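Local coordinates for oxidoreductase (PDB 3KA7), which probably acts as an FAD-dependent oxidoreductase of the flavin-containing amine oxidoreductase family, its precise substrate and reaction not being established, at residues 109-113 / 148-154; 85-89 / 301-305; 224-229 / 390-394; 8-13 / 35-39; 287-293 / 324-328. All blocks are in the same frame, centred on the assembly; numbering follows the deposited sequence.

Contact 4 closes first along the chain and lies nearest its centre, joining the start of helix 10-21 to the 35-39 loop around the FAD pyrophosphate. About 24 Å from it, centre to centre, contact 3 ties the three-stranded antiparallel sheet to the loop leading into strand 394-396 of the parallel sheet. Contacts 2 and 5 both reach the seven-stranded mixed sheet, their centres 19 Å apart and their segments alternating in sequence. Contact 1 is nested in the loop closed by contact 2 and touches it directly: Trp-150 and Lys-153 meet Pro-302 and Tyr-303. Contacts 3 and 4 thus belong to the FAD-binding part with the parallel sheet, contacts 2 and 5 to the mixed sheet, against which contact 1 packs through Trp-150.

Contact 1: 109-113 / 148-154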
# COMPACT_ATOMS: atom_id res chain seq x y z
N PHE A 109 -16.93 7.51 14.45
CA PHE A 109 -17.33 8.32 13.30
C PHE A 109 -18.84 8.55 13.27
O PHE A 109 -19.30 9.62 12.85
CB PHE A 109 -16.79 7.75 11.96
CG PHE A 109 -17.50 6.52 11.48
CD1 PHE A 109 -18.67 6.64 10.74
CD2 PHE A 109 -17.01 5.25 11.77
CE1 PHE A 109 -19.34 5.51 10.29
CE2 PHE A 109 -17.68 4.12 11.32
CZ PHE A 109 -18.85 4.26 10.59
N PRO A 110 -19.64 7.58 13.75
CA PRO A 110 -21.08 7.84 13.70
C PRO A 110 -21.54 8.88 14.72
O PRO A 110 -22.65 9.41 14.59
CB PRO A 110 -21.70 6.47 14.02
CG PRO A 110 -20.57 5.45 13.79
CD PRO A 110 -19.33 6.21 14.20
N SER A 111 -20.70 9.17 15.71
CA SER A 111 -21.08 10.11 16.77
C SER A 111 -21.42 11.51 16.27
O SER A 111 -22.08 12.28 16.97
CB SER A 111 -19.98 10.22 17.82
OG SER A 111 -18.85 10.89 17.27
N LEU A 112 -20.99 11.84 15.05
CA LEU A 112 -21.20 13.17 14.49
C LEU A 112 -22.49 13.25 13.70
O LEU A 112 -22.87 14.32 13.20
CB LEU A 112 -20.02 13.59 13.61
CG LEU A 112 -18.66 13.70 14.31
CD1 LEU A 112 -17.65 14.30 13.35
CD2 LEU A 112 -18.76 14.54 15.58
N LEU A 113 -23.18 12.12 13.59
CA LEU A 113 -24.45 12.05 12.87
C LEU A 113 -25.62 12.33 13.81
O LEU A 113 -25.47 12.26 15.03
CB LEU A 113 -24.62 10.64 12.30
CG LEU A 113 -23.64 10.17 11.22
CD1 LEU A 113 -23.81 8.66 10.99
CD2 LEU A 113 -23.88 10.92 9.94
N ASP A 148 -26.34 12.85 5.12
CA ASP A 148 -25.31 13.68 5.76
C ASP A 148 -23.97 13.61 5.01
O ASP A 148 -23.36 12.54 4.90
CB ASP A 148 -25.14 13.25 7.22
CG ASP A 148 -24.33 14.26 8.05
OD1 ASP A 148 -23.49 15.01 7.50
OD2 ASP A 148 -24.53 14.27 9.28
N GLU A 149 -23.51 14.75 4.51
CA GLU A 149 -22.26 14.82 3.78
C GLU A 149 -21.04 14.36 4.59
O GLU A 149 -20.02 13.99 3.99
CB GLU A 149 -22.03 16.24 3.24
CG GLU A 149 -20.75 16.39 2.42
CD GLU A 149 -20.44 17.83 2.03
OE1 GLU A 149 -20.44 18.72 2.93
OE2 GLU A 149 -20.17 18.07 0.83
N TRP A 150 -21.13 14.39 5.92
CA TRP A 150 -20.04 13.90 6.78
C TRP A 150 -19.53 12.52 6.37
O TRP A 150 -18.33 12.29 6.31
CB TRP A 150 -20.48 13.87 8.25
CG TRP A 150 -19.70 12.93 9.17
CD1 TRP A 150 -20.22 11.91 9.94
CD2 TRP A 150 -18.28 12.92 9.41
NE1 TRP A 150 -19.22 11.28 10.63
CE2 TRP A 150 -18.02 11.88 10.33
CE3 TRP A 150 -17.21 13.68 8.93
CZ2 TRP A 150 -16.73 11.58 10.78
CZ3 TRP A 150 -15.93 13.39 9.38
CH2 TRP A 150 -15.70 12.35 10.30
N LEU A 151 -20.45 11.61 6.08
CA LEU A 151 -20.00 10.27 5.76
C LEU A 151 -19.20 10.23 4.45
O LEU A 151 -18.29 9.40 4.31
CB LEU A 151 -21.16 9.26 5.72
CG LEU A 151 -21.85 9.00 7.06
CD1 LEU A 151 -22.86 7.85 6.86
CD2 LEU A 151 -20.83 8.69 8.15
N ILE A 152 -19.53 11.10 3.49
CA ILE A 152 -18.78 11.15 2.22
C ILE A 152 -17.40 11.76 2.43
O ILE A 152 -16.40 11.25 1.90
CB ILE A 152 -19.54 11.89 1.10
CG1 ILE A 152 -20.86 11.17 0.79
CG2 ILE A 152 -18.70 11.94 -0.17
CD1 ILE A 152 -20.68 9.69 0.48
N LYS A 153 -17.32 12.83 3.21
CA LYS A 153 -16.01 13.42 3.55
C LYS A 153 -15.14 12.38 4.26
O LYS A 153 -13.95 12.24 3.96
CB LYS A 153 -16.17 14.65 4.45
CG LYS A 153 -17.10 15.69 3.88
CD LYS A 153 -16.58 16.23 2.59
CE LYS A 153 -15.52 17.28 2.82
NZ LYS A 153 -15.15 17.97 1.54
N PHE A 154 -15.73 11.69 5.23
CA PHE A 154 -15.02 10.68 6.01
C PHE A 154 -14.58 9.55 5.09
O PHE A 154 -13.42 9.15 5.11
CB PHE A 154 -15.93 10.16 7.13
CG PHE A 154 -15.34 9.02 7.92
CD1 PHE A 154 -14.17 9.19 8.63
CD2 PHE A 154 -15.98 7.79 7.96
CE1 PHE A 154 -13.63 8.15 9.35
CE2 PHE A 154 -15.45 6.74 8.68
CZ PHE A 154 -14.26 6.92 9.38
O HOH W 1 -23.11 15.69 10.87
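Phe-109 opens the segment on the last part of a 3-10 turn and meets helix 149-163 through both backbone and side chain. Its carbonyl O accepts a hydrogen bond from Trp-150 NE1 at 2.8 Å, while its ring lies nearly parallel to that of Phe-154, the planes 18° apart and the centroids 4.9 Å apart but slid so far that the rings barely overlap. Instead, Phe-109 CB sits over the Phe-154 ring in a CH-pi contact, 3.9 Å from the centroid, and Phe-109 CD1 packs on Leu-151 CD2 at 3.9 Å. Pro-110 and Ser-111 point away from the helix. Leu-112 turns back, placing CD1 3.9 Å above the centroid of the six-membered ring of Trp-150, whose indole also touches Val-88 of strand 85-89. Leu-113 CD2 then reaches Trp-150 CD1 at 3.8 Å, near the indole edge, and Leu-151 CG at 4.0 Å. Here water 1 donates to both Leu-112 O (2.7 Å) and Asp-148 OD2 (2.6 Å); Asp-148 OD1 caps the helix by accepting from Trp-150 N at 2.9 Å. The one polar atom of the indole is thus satisfied by a backbone carbonyl, which lets Trp-150 stay buried among apolar side chains, and Asp-148 serves helix and loop with separate oxygens.

Contact 2: 85-89 / 301-305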
# COMPACT_ATOMS: atom_id res chain seq x y z
N THR A 85 -7.41 8.54 14.74
CA THR A 85 -8.30 9.64 15.02
C THR A 85 -8.62 10.41 13.75
O THR A 85 -8.01 10.19 12.69
CB THR A 85 -7.72 10.57 16.08
OG1 THR A 85 -6.46 11.11 15.62
CG2 THR A 85 -7.47 9.78 17.38
N VAL A 86 -9.59 11.31 13.85
CA VAL A 86 -10.11 12.04 12.71
C VAL A 86 -10.32 13.49 13.09
O VAL A 86 -11.02 13.79 14.07
CB VAL A 86 -11.46 11.46 12.24
CG1 VAL A 86 -11.88 12.08 10.90
CG2 VAL A 86 -11.39 9.93 12.13
N ARG A 87 -9.74 14.38 12.29
CA ARG A 87 -9.85 15.81 12.54
C ARG A 87 -11.06 16.41 11.83
O ARG A 87 -11.20 16.29 10.61
CB ARG A 87 -8.56 16.51 12.09
CG ARG A 87 -8.46 17.95 12.54
CD ARG A 87 -7.00 18.33 12.84
NE ARG A 87 -6.48 17.60 14.00
CZ ARG A 87 -5.24 17.72 14.45
NH1 ARG A 87 -4.38 18.53 13.85
NH2 ARG A 87 -4.85 17.02 15.52
N VAL A 88 -11.93 17.05 12.60
CA VAL A 88 -13.17 17.58 12.04
C VAL A 88 -13.34 19.04 12.45
O VAL A 88 -12.69 19.52 13.37
CB VAL A 88 -14.40 16.76 12.50
CG1 VAL A 88 -14.28 15.32 12.01
CG2 VAL A 88 -14.55 16.80 14.02
N PRO A 89 -14.21 19.77 11.74
CA PRO A 89 -14.41 21.15 12.13
C PRO A 89 -15.08 21.24 13.49
O PRO A 89 -15.76 20.30 13.93
CB PRO A 89 -15.34 21.68 11.03
CG PRO A 89 -15.08 20.79 9.86
CD PRO A 89 -14.88 19.45 10.47
N THR A 301 -7.84 13.39 7.87
CA THR A 301 -8.14 14.82 7.77
C THR A 301 -9.14 15.09 6.64
O THR A 301 -8.77 15.51 5.55
CB THR A 301 -6.85 15.64 7.52
OG1 THR A 301 -6.19 15.15 6.35
CG2 THR A 301 -5.88 15.53 8.72
N PRO A 302 -10.43 14.83 6.90
CA PRO A 302 -11.41 14.85 5.81
C PRO A 302 -11.77 16.22 5.25
O PRO A 302 -12.33 16.29 4.15
CB PRO A 302 -12.66 14.16 6.40
CG PRO A 302 -12.39 13.93 7.83
CD PRO A 302 -10.95 14.26 8.15
N TYR A 303 -11.44 17.30 5.97
CA TYR A 303 -11.88 18.63 5.55
C TYR A 303 -10.73 19.50 5.03
O TYR A 303 -10.44 20.57 5.58
CB TYR A 303 -12.66 19.33 6.67
CG TYR A 303 -13.99 18.65 6.89
CD1 TYR A 303 -15.14 19.13 6.28
CD2 TYR A 303 -14.08 17.49 7.66
CE1 TYR A 303 -16.37 18.48 6.44
CE2 TYR A 303 -15.31 16.83 7.83
CZ TYR A 303 -16.44 17.33 7.21
OH TYR A 303 -17.65 16.70 7.37
N THR A 304 -10.09 19.02 3.96
CA THR A 304 -8.94 19.67 3.36
C THR A 304 -9.17 19.78 1.86
O THR A 304 -10.15 19.24 1.32
CB THR A 304 -7.72 18.78 3.51
OG1 THR A 304 -8.00 17.52 2.90
CG2 THR A 304 -7.39 18.56 5.01
N ARG A 305 -8.24 20.45 1.18
CA ARG A 305 -8.23 20.48 -0.29
C ARG A 305 -7.78 19.14 -0.86
O ARG A 305 -8.37 18.64 -1.82
CB ARG A 305 -7.25 21.54 -0.80
CG ARG A 305 -7.56 22.97 -0.34
CD ARG A 305 -6.30 23.82 -0.38
NE ARG A 305 -6.54 25.15 0.15
CZ ARG A 305 -6.60 25.44 1.44
NH1 ARG A 305 -6.41 24.49 2.35
NH2 ARG A 305 -6.84 26.68 1.83
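Thr-301 follows directly on strand 298-300, which runs parallel to strand 85-89, and its CA is still only 5.2 Å from Arg-87 CA. Its methyl CG2 makes a loose contact with Arg-87 CB at 4.4 Å; its hydroxyl bonds to Ile-307 O, and the Arg-87 guanidinium is held by a salt bridge to Asp-103. Pro-302 carries the chain out of the sheet. It has no amide hydrogen to give to Arg-87 O, which instead faces the proline ring, with CD 3.2 Å from that oxygen, while Pro-302 CG packs on Val-86 CG1 at 3.6 Å. Tyr-303 folds its ring back over the end of the strand: Pro-89 CD lies over the ring face, 3.7 Å from the centroid and 20° off its normal, a CH-pi contact whose closest atoms are Pro-89 CD and Tyr-303 CD2 at 3.5 Å. Beyond it, Thr-304 and Arg-305 leave the strand behind, Arg-305 pairing with Asp-352 and Glu-355. No hydrogen bond joins the two segments. Tyr-97 supplies a polar link, its hydroxyl bonding both Arg-87 O and Tyr-303 N, so sheet pairing gives way at Pro-302 to proline and aromatic packing plus a side-chain bridge.

Contact 3: 224-229 / 390-394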
# COMPACT_ATOMS: atom_id res chain seq x y z
N ILE A 224 10.90 -18.07 -22.65
CA ILE A 224 9.75 -18.96 -22.72
C ILE A 224 10.04 -20.04 -23.76
O ILE A 224 10.45 -19.73 -24.88
CB ILE A 224 8.50 -18.20 -23.16
CG1 ILE A 224 8.17 -17.07 -22.18
CG2 ILE A 224 7.32 -19.16 -23.28
CD1 ILE A 224 7.67 -17.55 -20.85
N GLU A 225 9.82 -21.29 -23.39
CA GLU A 225 10.02 -22.40 -24.32
C GLU A 225 8.77 -23.27 -24.32
O GLU A 225 8.42 -23.87 -23.31
CB GLU A 225 11.24 -23.22 -23.92
CG GLU A 225 12.55 -22.44 -24.03
CD GLU A 225 13.75 -23.25 -23.59
OE1 GLU A 225 13.75 -24.49 -23.77
OE2 GLU A 225 14.71 -22.64 -23.06
N ASN A 226 8.10 -23.32 -25.47
CA ASN A 226 6.86 -24.08 -25.61
C ASN A 226 5.78 -23.70 -24.61
O ASN A 226 5.14 -24.57 -24.00
CB ASN A 226 7.16 -25.59 -25.53
CG ASN A 226 7.90 -26.12 -26.75
OD1 ASN A 226 9.10 -26.39 -26.69
ND2 ASN A 226 7.19 -26.27 -27.87
N GLY A 227 5.56 -22.40 -24.45
CA GLY A 227 4.53 -21.89 -23.55
C GLY A 227 4.89 -22.01 -22.09
O GLY A 227 4.06 -21.79 -21.21
N LYS A 228 6.15 -22.35 -21.82
CA LYS A 228 6.60 -22.55 -20.44
C LYS A 228 7.79 -21.66 -20.07
O LYS A 228 8.75 -21.52 -20.83
CB LYS A 228 6.95 -24.02 -20.23
CG LYS A 228 7.50 -24.32 -18.86
CD LYS A 228 6.43 -24.13 -17.77
CE LYS A 228 6.98 -24.45 -16.39
NZ LYS A 228 8.23 -23.65 -16.12
N ALA A 229 7.75 -21.07 -18.88
CA ALA A 229 8.88 -20.27 -18.41
C ALA A 229 10.10 -21.15 -18.34
O ALA A 229 10.02 -22.28 -17.84
CB ALA A 229 8.59 -19.69 -17.04
N PRO A 390 -0.10 -16.11 -19.29
CA PRO A 390 -0.32 -17.10 -20.35
C PRO A 390 0.69 -18.25 -20.32
O PRO A 390 0.51 -19.24 -21.03
CB PRO A 390 -0.14 -16.28 -21.64
CG PRO A 390 -0.50 -14.89 -21.24
CD PRO A 390 0.03 -14.75 -19.84
N PHE A 391 1.73 -18.13 -19.50
CA PHE A 391 2.83 -19.08 -19.52
C PHE A 391 2.92 -19.87 -18.23
O PHE A 391 2.95 -19.30 -17.13
CB PHE A 391 4.15 -18.36 -19.80
CG PHE A 391 4.10 -17.47 -21.01
CD1 PHE A 391 4.02 -18.02 -22.29
CD2 PHE A 391 4.12 -16.09 -20.88
CE1 PHE A 391 3.97 -17.20 -23.41
CE2 PHE A 391 4.08 -15.26 -22.01
CZ PHE A 391 4.00 -15.81 -23.27
N SER A 392 2.98 -21.20 -18.35
CA SER A 392 3.17 -22.01 -17.16
C SER A 392 4.50 -21.70 -16.49
O SER A 392 5.50 -21.44 -17.15
CB SER A 392 3.07 -23.51 -17.50
OG SER A 392 1.70 -23.84 -17.54
N GLY A 393 4.49 -21.72 -15.16
CA GLY A 393 5.70 -21.47 -14.38
C GLY A 393 6.07 -20.00 -14.25
O GLY A 393 7.11 -19.68 -13.69
N LEU A 394 5.23 -19.11 -14.79
CA LEU A 394 5.44 -17.67 -14.62
C LEU A 394 4.28 -17.05 -13.86
O LEU A 394 3.13 -17.10 -14.33
CB LEU A 394 5.58 -16.99 -15.99
CG LEU A 394 5.65 -15.46 -15.96
CD1 LEU A 394 6.86 -14.99 -15.19
CD2 LEU A 394 5.65 -14.92 -17.38
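Two backbone hydrogen bonds hold these segments together: Ala-229 N donates to Ser-392 O at 2.9 Å in an almost straight line, and Ser-392 N donates to Gly-227 O at 3.1 Å with a more bent geometry. They flank Lys-228 and form a single bridge between it and Ser-392, with CA atoms 4.8 Å apart. Phe-391 CA adds a CA-H...O contact to Gly-227 O at 3.4 Å. Lys-228 starts away from the loop but curls back, CD lying 3.4 Å from Ser-392 CB, and its NZ donates to Ala-229 O at 2.8 Å and also bonds Asp-242 O. Gly-393 sits under this amine; a CB there would be 2.3 Å from Lys-228 NZ, and its positive phi suits the third position of the type II turn from Phe-391 to Leu-394. Farther in, Ile-224 CD1 rests over the face of the Phe-391 ring, 4.0 Å from its centroid, a CH-pi contact, and Ala-229 CB approaches Leu-394 CB at 4.2 Å. Asn-226 and Gly-227, both at positive phi, form the type I' turn of a tight two-residue beta hairpin. That hairpin belongs to a three-stranded antiparallel meander, here docked on the loop entering edge strand 394-396 of the parallel sheet; the combination of the two sheets is consistent with the Rossmann-like FAD-binding domain of such flavoproteins.

Contact 4: 8-13 / 35-39. With FAD (flavin-adenine dinucleotide), chain B.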
# COMPACT_ATOMS: atom_id res chain seq x y z
N ALA A 8 13.36 -7.15 -6.23
CA ALA A 8 13.42 -7.35 -4.78
C ALA A 8 12.47 -6.42 -4.05
O ALA A 8 12.83 -5.89 -3.01
CB ALA A 8 14.85 -7.19 -4.26
N GLY A 9 11.27 -6.24 -4.57
CA GLY A 9 10.24 -5.53 -3.82
C GLY A 9 9.72 -6.45 -2.73
O GLY A 9 10.12 -7.60 -2.64
N LEU A 10 8.79 -5.95 -1.93
CA LEU A 10 8.26 -6.75 -0.84
C LEU A 10 7.69 -8.08 -1.35
O LEU A 10 7.95 -9.14 -0.77
CB LEU A 10 7.21 -5.96 -0.07
CG LEU A 10 6.51 -6.71 1.06
CD1 LEU A 10 7.50 -7.05 2.18
CD2 LEU A 10 5.36 -5.88 1.57
N GLY A 11 6.91 -8.03 -2.43
CA GLY A 11 6.37 -9.26 -3.01
C GLY A 11 7.45 -10.28 -3.39
O GLY A 11 7.31 -11.48 -3.10
N GLY A 12 8.50 -9.82 -4.05
CA GLY A 12 9.58 -10.69 -4.49
C GLY A 12 10.33 -11.31 -3.33
O GLY A 12 10.69 -12.50 -3.37
N LEU A 13 10.57 -10.51 -2.29
CA LEU A 13 11.28 -10.98 -1.10
C LEU A 13 10.44 -11.95 -0.27
O LEU A 13 10.96 -12.96 0.23
CB LEU A 13 11.75 -9.82 -0.25
CG LEU A 13 12.81 -8.92 -0.90
CD1 LEU A 13 13.09 -7.70 -0.03
CD2 LEU A 13 14.08 -9.69 -1.19
N THR A 35 17.65 -3.35 -2.12
CA THR A 35 16.43 -4.13 -2.21
C THR A 35 15.30 -3.36 -1.52
O THR A 35 15.53 -2.40 -0.76
CB THR A 35 16.58 -5.45 -1.45
OG1 THR A 35 16.97 -5.16 -0.10
CG2 THR A 35 17.66 -6.35 -2.11
N GLY A 36 14.06 -3.78 -1.76
CA GLY A 36 12.94 -3.27 -0.98
C GLY A 36 11.91 -2.55 -1.83
O GLY A 36 10.76 -2.41 -1.41
N GLY A 37 12.31 -2.12 -3.02
CA GLY A 37 11.37 -1.42 -3.91
C GLY A 37 10.74 -0.25 -3.18
O GLY A 37 11.44 0.56 -2.56
N ARG A 38 9.41 -0.16 -3.24
CA ARG A 38 8.69 0.95 -2.60
C ARG A 38 8.39 0.70 -1.12
O ARG A 38 7.54 1.37 -0.54
CB ARG A 38 7.41 1.26 -3.39
CG ARG A 38 7.70 1.89 -4.76
CD ARG A 38 6.43 1.96 -5.65
NE ARG A 38 6.12 0.63 -6.16
CZ ARG A 38 4.90 0.11 -6.18
NH1 ARG A 38 3.86 0.80 -5.72
NH2 ARG A 38 4.73 -1.12 -6.63
N PHE A 39 9.12 -0.23 -0.51
CA PHE A 39 8.91 -0.56 0.89
C PHE A 39 10.24 -0.68 1.65
O PHE A 39 10.51 -1.71 2.29
CB PHE A 39 8.15 -1.88 1.02
CG PHE A 39 7.41 -2.05 2.34
CD1 PHE A 39 6.14 -1.53 2.51
CD2 PHE A 39 7.98 -2.76 3.39
CE1 PHE A 39 5.46 -1.70 3.72
CE2 PHE A 39 7.31 -2.93 4.59
CZ PHE A 39 6.05 -2.40 4.76
PA FAD B . 7.85 -3.00 -5.78
O1A FAD B . 7.12 -2.44 -6.97
O2A FAD B . 8.02 -2.07 -4.60
O5B FAD B . 9.30 -3.51 -6.24
C5B FAD B . 9.52 -3.88 -7.60
C4B FAD B . 11.04 -4.05 -7.70
O4B FAD B . 11.42 -4.51 -8.98
C3B FAD B . 11.75 -2.71 -7.47
O3B FAD B . 12.70 -2.84 -6.43
C2B FAD B . 12.42 -2.42 -8.82
O2B FAD B . 13.65 -1.73 -8.69
C1B FAD B . 12.58 -3.81 -9.41
N9A FAD B . 12.62 -3.87 -10.88
C8A FAD B . 11.84 -3.20 -11.80
N7A FAD B . 12.19 -3.62 -13.04
C5A FAD B . 13.18 -4.55 -12.90
C6A FAD B . 13.92 -5.29 -13.82
N6A FAD B . 13.62 -5.24 -15.11
N1A FAD B . 14.88 -6.16 -13.35
C2A FAD B . 15.12 -6.31 -12.00
N3A FAD B . 14.39 -5.58 -11.09
C4A FAD B . 13.45 -4.71 -11.55
N1 FAD B . 1.67 0.12 1.78
C2 FAD B . 1.36 -0.22 3.08
O2 FAD B . 1.08 -1.39 3.36
N3 FAD B . 1.33 0.78 4.05
C4 FAD B . 1.62 2.09 3.72
O4 FAD B . 1.60 2.98 4.58
C4X FAD B . 1.93 2.43 2.42
N5 FAD B . 2.20 3.75 2.08
C5X FAD B . 2.52 4.07 0.77
C6 FAD B . 2.81 5.38 0.42
C7 FAD B . 3.16 5.70 -0.89
C7M FAD B . 3.46 7.14 -1.24
C8 FAD B . 3.20 4.69 -1.84
C8M FAD B . 3.57 5.00 -3.27
C9 FAD B . 2.91 3.38 -1.50
C9A FAD B . 2.57 3.06 -0.19
N10 FAD B . 2.27 1.75 0.16
C10 FAD B . 1.96 1.43 1.45
C1' FAD B . 2.23 0.66 -0.87
C2' FAD B . 3.54 -0.13 -0.81
O2' FAD B . 4.64 0.78 -0.76
C3' FAD B . 3.64 -1.02 -2.05
O3' FAD B . 2.40 -1.69 -2.24
C4' FAD B . 4.73 -2.08 -2.01
O4' FAD B . 5.98 -1.54 -1.61
C5' FAD B . 4.88 -2.60 -3.44
O5' FAD B . 5.65 -3.78 -3.37
P FAD B . 5.78 -4.72 -4.64
O1P FAD B . 5.85 -6.15 -4.18
O2P FAD B . 4.72 -4.44 -5.68
O3P FAD B . 7.22 -4.40 -5.30
O HOH W 2 8.24 -3.12 -2.09
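Leu-10 overlaps the ring of Phe-39, its CD2 lying over one ring face and its CB 4.3 Å from Phe-39 CB, with Val-409 of helix 408-421 touching both side chains. Next to this apolar cluster the backbones close up. Gly-36 N donates to Ala-8 O at 2.7 Å, Ala-8 CB meets Thr-35 CG2 at 3.6 Å, and the CA atoms of Gly-9 and Gly-37 approach to 4.3 Å. Glycines make room for the dinucleotide: a CB on Gly-9, Gly-11 or Gly-37 would collide with FAD O3P, O1P or O2A respectively. Gly-9 and Gly-12 fit the GxGxxG turn of a Rossmann-type strand-turn-helix. At the start of helix 10-21, Gly-11 N donates to FAD O1P at 2.8 Å. From the other segment, Arg-38 N donates to FAD O2A at 2.7 Å and Arg-38 NH2 to FAD O1A at 2.8 Å. Water 2 accepts from Leu-10 N at 2.9 Å and also bonds Gly-36 O and FAD O2A, each at 2.7 Å, and FAD O4' at 2.8 Å. Arg-38 is paired with Asp-399 as well. The pyrophosphate charge is therefore met by backbone amides at the helix start and in the loop, together with the Arg-38 guanidinium, while close approach depends on residues that lack side chains.

Contact 5: 287-293 / 324-328; sequences AADEPLV and GKHLT
This is an antiparallel strand pairing at the ends of strands 280-288 and 326-334, inside the mixed sheet, with the chain after Ala-288 curling back over its partner. Ala-288 and His-326 form a hydrogen-bonded pair, CA atoms 5.0 Å apart: Ala-288 N donates to His-326 O and His-326 N to Ala-288 O, both at 2.9 Å. Ala-287 faces Leu-327 as a non-hydrogen-bonded pair at 5.5 Å between CA atoms, both side chains on the sheet face where Phe-47 packs. Lys-325 CA makes a CA-H...O contact with Ala-288 O at 3.3 Å. The mixed sheet, distinct from the parallel nucleotide-binding one, fits the two-part build of flavin-containing amine oxidoreductases. Strand geometry ends at Asp-289 (phi/psi -94/3); Glu-290 is extended (-159/159), and Pro-291 brings CG to 3.7 Å from His-326 NE2, His-326 having chi1 -85° and bonding Thr-314 through ND1. Leu-292 sets CD1 3.7 Å from Thr-328 OG1, which is bonded to Glu-312, and Val-293 CG2 lies 4.2 Å from Thr-328 CG2. Beyond the Ala-288/His-326 pair, Asp-289 OD1 and Lys-325 NZ make a long salt bridge of 3.7 Å, and water 3 donates to Asp-289 O (2.8 Å) and Gly-324 O (2.7 Å).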
# COMPACT_ATOMS: atom_id res chain seq x y z
N ALA A 287 9.72 17.58 9.07
CA ALA A 287 10.65 17.46 10.17
C ALA A 287 10.05 18.29 11.29
O ALA A 287 10.12 19.51 11.27
CB ALA A 287 12.01 18.00 9.76
N ALA A 288 9.40 17.64 12.25
CA ALA A 288 8.66 18.38 13.27
C ALA A 288 9.50 18.58 14.54
O ALA A 288 10.20 17.67 14.96
CB ALA A 288 7.35 17.66 13.60
N ASP A 289 9.40 19.76 15.15
CA ASP A 289 10.12 20.06 16.39
C ASP A 289 9.25 19.78 17.62
O ASP A 289 9.65 20.03 18.76
CB ASP A 289 10.54 21.53 16.41
CG ASP A 289 11.37 21.90 15.22
OD1 ASP A 289 12.56 21.56 15.22
OD2 ASP A 289 10.82 22.51 14.27
N GLU A 290 8.05 19.26 17.36
CA GLU A 290 7.10 18.89 18.40
C GLU A 290 6.14 17.88 17.79
O GLU A 290 6.02 17.82 16.57
CB GLU A 290 6.32 20.12 18.86
CG GLU A 290 5.46 20.76 17.77
CD GLU A 290 4.71 21.98 18.26
OE1 GLU A 290 4.17 21.93 19.39
OE2 GLU A 290 4.64 22.98 17.52
N PRO A 291 5.47 17.07 18.62
CA PRO A 291 4.48 16.14 18.06
C PRO A 291 3.37 16.88 17.31
O PRO A 291 2.90 17.93 17.76
CB PRO A 291 3.92 15.43 19.29
CG PRO A 291 4.95 15.61 20.34
CD PRO A 291 5.61 16.93 20.08
N LEU A 292 2.97 16.36 16.15
CA LEU A 292 1.87 16.94 15.40
C LEU A 292 0.65 16.04 15.46
O LEU A 292 -0.48 16.52 15.55
CB LEU A 292 2.28 17.21 13.94
CG LEU A 292 3.47 18.15 13.76
CD1 LEU A 292 3.89 18.21 12.28
CD2 LEU A 292 3.18 19.55 14.30
N VAL A 293 0.88 14.72 15.43
CA VAL A 293 -0.20 13.72 15.56
C VAL A 293 -0.35 13.27 17.01
O VAL A 293 -1.47 13.15 17.52
CB VAL A 293 0.08 12.49 14.69
CG1 VAL A 293 -0.99 11.40 14.90
CG2 VAL A 293 0.16 12.89 13.25
N GLY A 324 14.93 14.85 19.52
CA GLY A 324 14.07 16.03 19.64
C GLY A 324 13.32 16.38 18.37
O GLY A 324 12.87 17.52 18.18
N LYS A 325 13.19 15.41 17.47
CA LYS A 325 12.43 15.63 16.25
C LYS A 325 11.41 14.52 16.08
O LYS A 325 11.63 13.40 16.56
CB LYS A 325 13.35 15.66 15.01
CG LYS A 325 14.32 16.84 14.97
CD LYS A 325 13.59 18.17 15.08
CE LYS A 325 14.58 19.33 15.19
NZ LYS A 325 15.41 19.49 13.96
N HIS A 326 10.30 14.82 15.42
CA HIS A 326 9.37 13.78 14.99
C HIS A 326 9.33 13.75 13.47
O HIS A 326 9.57 14.77 12.81
CB HIS A 326 7.96 14.01 15.54
CG HIS A 326 7.75 13.46 16.92
ND1 HIS A 326 7.75 12.11 17.19
CD2 HIS A 326 7.54 14.09 18.10
CE1 HIS A 326 7.54 11.92 18.48
NE2 HIS A 326 7.41 13.10 19.06
N LEU A 327 9.05 12.58 12.92
CA LEU A 327 8.83 12.44 11.48
C LEU A 327 7.34 12.33 11.27
O LEU A 327 6.72 11.36 11.70
CB LEU A 327 9.51 11.18 10.97
CG LEU A 327 9.29 10.80 9.49
CD1 LEU A 327 9.59 11.98 8.54
CD2 LEU A 327 10.12 9.56 9.13
N THR A 328 6.76 13.33 10.62
CA THR A 328 5.33 13.35 10.37
C THR A 328 5.15 13.32 8.86
O THR A 328 5.69 14.17 8.14
CB THR A 328 4.70 14.62 10.93
OG1 THR A 328 5.06 14.75 12.32
CG2 THR A 328 3.17 14.59 10.79
O HOH W 3 12.34 19.70 19.64